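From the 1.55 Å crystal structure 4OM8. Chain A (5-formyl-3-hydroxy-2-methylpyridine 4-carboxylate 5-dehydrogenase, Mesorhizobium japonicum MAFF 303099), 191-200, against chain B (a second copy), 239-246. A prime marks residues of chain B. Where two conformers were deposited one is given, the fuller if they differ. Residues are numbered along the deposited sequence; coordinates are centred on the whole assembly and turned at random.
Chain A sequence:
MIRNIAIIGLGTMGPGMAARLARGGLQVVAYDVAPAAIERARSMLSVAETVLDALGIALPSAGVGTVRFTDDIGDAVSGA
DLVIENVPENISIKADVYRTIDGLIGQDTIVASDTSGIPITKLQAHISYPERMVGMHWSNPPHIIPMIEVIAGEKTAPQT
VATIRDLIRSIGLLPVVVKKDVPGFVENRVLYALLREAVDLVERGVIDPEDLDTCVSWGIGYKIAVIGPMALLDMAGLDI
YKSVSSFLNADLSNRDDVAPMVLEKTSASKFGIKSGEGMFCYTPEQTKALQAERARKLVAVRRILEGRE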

# COMPACT_ATOMS: atom_id res chain seq x y z
N LEU A 191 -1.55 -7.38 4.68
CA LEU A 191 -2.72 -6.98 3.89
C LEU A 191 -4.01 -7.08 4.69
O LEU A 191 -4.84 -6.17 4.67
N TYR A 192 -4.18 -8.19 5.41
CA TYR A 192 -5.42 -8.36 6.16
C TYR A 192 -5.47 -7.41 7.36
O TYR A 192 -6.55 -7.04 7.79
N ALA A 193 -4.32 -6.96 7.86
CA ALA A 193 -4.36 -5.93 8.90
C ALA A 193 -4.86 -4.60 8.33
O ALA A 193 -5.68 -3.92 8.95
N LEU A 194 -4.36 -4.24 7.15
CA LEU A 194 -4.84 -3.06 6.43
C LEU A 194 -6.34 -3.17 6.18
O LEU A 194 -7.09 -2.24 6.48
N LEU A 195 -6.76 -4.30 5.63
CA LEU A 195 -8.16 -4.52 5.28
C LEU A 195 -9.07 -4.51 6.51
O LEU A 195 -10.17 -3.98 6.45
N ARG A 196 -8.60 -5.09 7.61
CA ARG A 196 -9.44 -5.13 8.81
C ARG A 196 -9.83 -3.72 9.25
O ARG A 196 -10.99 -3.44 9.56
N GLU A 197 -8.86 -2.80 9.22
CA GLU A 197 -9.15 -1.42 9.62
C GLU A 197 -9.98 -0.69 8.56
O GLU A 197 -10.93 0.02 8.89
N ALA A 198 -9.64 -0.89 7.28
CA ALA A 198 -10.38 -0.24 6.21
C ALA A 198 -11.85 -0.67 6.22
O ALA A 198 -12.75 0.17 6.11
N VAL A 199 -12.09 -1.96 6.36
CA VAL A 199 -13.45 -2.47 6.39
C VAL A 199 -14.19 -1.90 7.61
O VAL A 199 -15.35 -1.49 7.50
N ASP A 200 -13.52 -1.84 8.76
CA ASP A 200 -14.15 -1.30 9.96
C ASP A 200 -14.59 0.15 9.76
O ASP A 200 -15.69 0.54 10.14
N ASP B 239 -16.42 -13.65 -0.75
CA ASP B 239 -16.52 -14.99 -0.20
C ASP B 239 -15.16 -15.45 0.31
O ASP B 239 -15.05 -16.05 1.39
N ILE B 240 -14.11 -15.14 -0.45
CA ILE B 240 -12.76 -15.49 -0.04
C ILE B 240 -12.34 -14.67 1.18
O ILE B 240 -11.81 -15.21 2.16
N TYR B 241 -12.61 -13.37 1.13
CA TYR B 241 -12.28 -12.52 2.27
C TYR B 241 -13.00 -12.98 3.53
O TYR B 241 -12.42 -12.99 4.60
N LYS B 242 -14.27 -13.37 3.40
CA LYS B 242 -14.99 -13.94 4.54
C LYS B 242 -14.28 -15.19 5.09
O LYS B 242 -13.99 -15.28 6.28
N SER B 243 -14.00 -16.15 4.21
CA SER B 243 -13.38 -17.41 4.64
C SER B 243 -12.05 -17.18 5.33
O SER B 243 -11.79 -17.76 6.39
N VAL B 244 -11.21 -16.35 4.73
CA VAL B 244 -9.88 -16.13 5.29
C VAL B 244 -9.92 -15.28 6.55
O VAL B 244 -9.29 -15.61 7.56
N SER B 245 -10.67 -14.17 6.51
CA SER B 245 -10.69 -13.27 7.65
C SER B 245 -11.31 -13.95 8.87
O SER B 245 -11.00 -13.57 10.00
N SER B 246 -12.14 -14.96 8.64
CA SER B 246 -12.78 -15.69 9.73
C SER B 246 -11.78 -16.31 10.70
O SER B 246 -12.07 -16.47 11.89

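Two tyrosines, one from each helix, carry this contact. The helices cross at 107°, their axes come no closer than 11.6 Å, and the two tyrosines supply most of the surface that meets between them. Tyr192 points toward chain B with chi1 in m (-89°); Tyr241′ starts sideways from its helix, but its t rotamer brings the end of the side chain nearer to chain A. The rings meet obliquely, planes at 37° and centroids 5.1 Å apart, with Tyr192 CE2 3.3 Å from Tyr241′ CD1.

Around this pair, aliphatic groups complete the packing. Val244′, chi1 t, points toward chain A and sets its CG1 3.5 Å from Tyr192 CZ, while its CB lies 3.3 Å from Tyr192 OH. Tyr241′ in turn rests against residues one helical turn apart: Leu195 (m, t) places CD1 3.8 Å from Tyr241′ CE1, and Val199 (t) places CG2 4.0 Å from Tyr241′ CE2. Each tyrosine thus reaches across to the other helix and packs there against both an aromatic ring and aliphatic carbon.

Toward the polar edge, Ser245′ approaches Tyr192 with its CB 4.0 Å from CE2. Its p rotamer turns the hydroxyl back to its own helix, where Ser245′ OG donates to Tyr241′ O at 2.8 Å. Arg196 begins sideways and extends away, its NH1 and NH2 hydrogen-bonded elsewhere in the structure.

No direct hydrogen bond joins the stretches; one water does the work. Tyr241′ OH donates to it at 2.6 Å, and the water donates to Tyr192 O at 2.8 Å, a carbonyl that also accepts Arg196 N at 2.8 Å within the helix. The rule to read here is economical: oblique aromatics span the gap, aliphatic groups flank them, and a water links a phenol to the facing backbone.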

# COMPACT_ATOMS: atom_id res chain seq x y z
CB LEU A 191 -2.84 -7.86 2.64
CG LEU A 191 -4.08 -7.57 1.77
CD1 LEU A 191 -4.07 -6.13 1.22
CD2 LEU A 191 -4.21 -8.59 0.64
CB TYR A 192 -5.60 -9.83 6.59
CG TYR A 192 -6.35 -10.62 5.52
CD1 TYR A 192 -5.80 -10.81 4.26
CD2 TYR A 192 -7.61 -11.12 5.76
CE1 TYR A 192 -6.50 -11.50 3.26
CE2 TYR A 192 -8.32 -11.80 4.79
CZ TYR A 192 -7.77 -11.99 3.55
OH TYR A 192 -8.50 -12.69 2.61
CB ALA A 193 -2.99 -5.76 9.53
CB LEU A 194 -4.07 -2.91 5.11
CG LEU A 194 -4.31 -1.76 4.12
CD1 LEU A 194 -3.10 -1.71 3.18
CD2 LEU A 194 -5.57 -1.97 3.30
CB LEU A 195 -8.33 -5.85 4.54
CG LEU A 195 -7.73 -5.86 3.13
CD1 LEU A 195 -7.81 -7.26 2.54
CD2 LEU A 195 -8.46 -4.88 2.22
CB ARG A 196 -8.72 -5.86 9.94
CG ARG A 196 -9.54 -5.94 11.24
CD ARG A 196 -8.90 -6.85 12.25
NE ARG A 196 -7.58 -6.39 12.66
CZ ARG A 196 -6.95 -6.84 13.74
NH1 ARG A 196 -7.54 -7.75 14.51
NH2 ARG A 196 -5.74 -6.38 14.06
CB GLU A 197 -7.84 -0.66 9.89
CG GLU A 197 -8.04 0.76 10.43
CD GLU A 197 -8.74 0.80 11.77
OE1 GLU A 197 -9.46 1.78 12.02
OE2 GLU A 197 -8.58 -0.13 12.59
CB ALA A 198 -9.75 -0.54 4.86
CB VAL A 199 -13.46 -4.01 6.42
CG1 VAL A 199 -14.84 -4.56 6.85
CG2 VAL A 199 -13.05 -4.55 5.04
CB ASP A 200 -13.22 -1.41 11.17
CG ASP A 200 -13.97 -1.24 12.48
OD1 ASP A 200 -14.95 -1.99 12.71
OD2 ASP A 200 -13.61 -0.34 13.27
CB ASP B 239 -17.09 -15.98 -1.24
CG ASP B 239 -16.36 -15.94 -2.58
OD1 ASP B 239 -15.80 -14.89 -2.96
OD2 ASP B 239 -16.38 -16.97 -3.29
CB ILE B 240 -11.77 -15.27 -1.20
CG1 ILE B 240 -12.13 -16.17 -2.39
CG2 ILE B 240 -10.34 -15.49 -0.72
CD1 ILE B 240 -12.28 -17.63 -2.05
CB TYR B 241 -12.61 -11.06 1.97
CG TYR B 241 -12.17 -10.14 3.10
CD1 TYR B 241 -10.83 -10.05 3.47
CD2 TYR B 241 -13.10 -9.38 3.79
CE1 TYR B 241 -10.43 -9.21 4.52
CE2 TYR B 241 -12.71 -8.55 4.84
CZ TYR B 241 -11.38 -8.47 5.19
OH TYR B 241 -11.03 -7.64 6.24
CB LYS B 242 -16.44 -14.28 4.14
CG LYS B 242 -17.23 -15.10 5.16
CD LYS B 242 -18.65 -15.34 4.64
CE LYS B 242 -19.41 -16.31 5.54
NZ LYS B 242 -20.83 -16.48 5.04
CB SER B 243 -13.17 -18.33 3.43
OG SER B 243 -14.41 -18.66 2.83
CB VAL B 244 -8.95 -15.50 4.26
CG1 VAL B 244 -7.59 -15.22 4.88
CG2 VAL B 244 -8.80 -16.43 3.07
CB SER B 245 -11.42 -11.96 7.32
OG SER B 245 -12.82 -12.15 7.19
CB SER B 246 -13.72 -16.77 9.18
OG SER B 246 -13.03 -17.86 8.59
O HOH W 1 -8.88 -8.50 7.51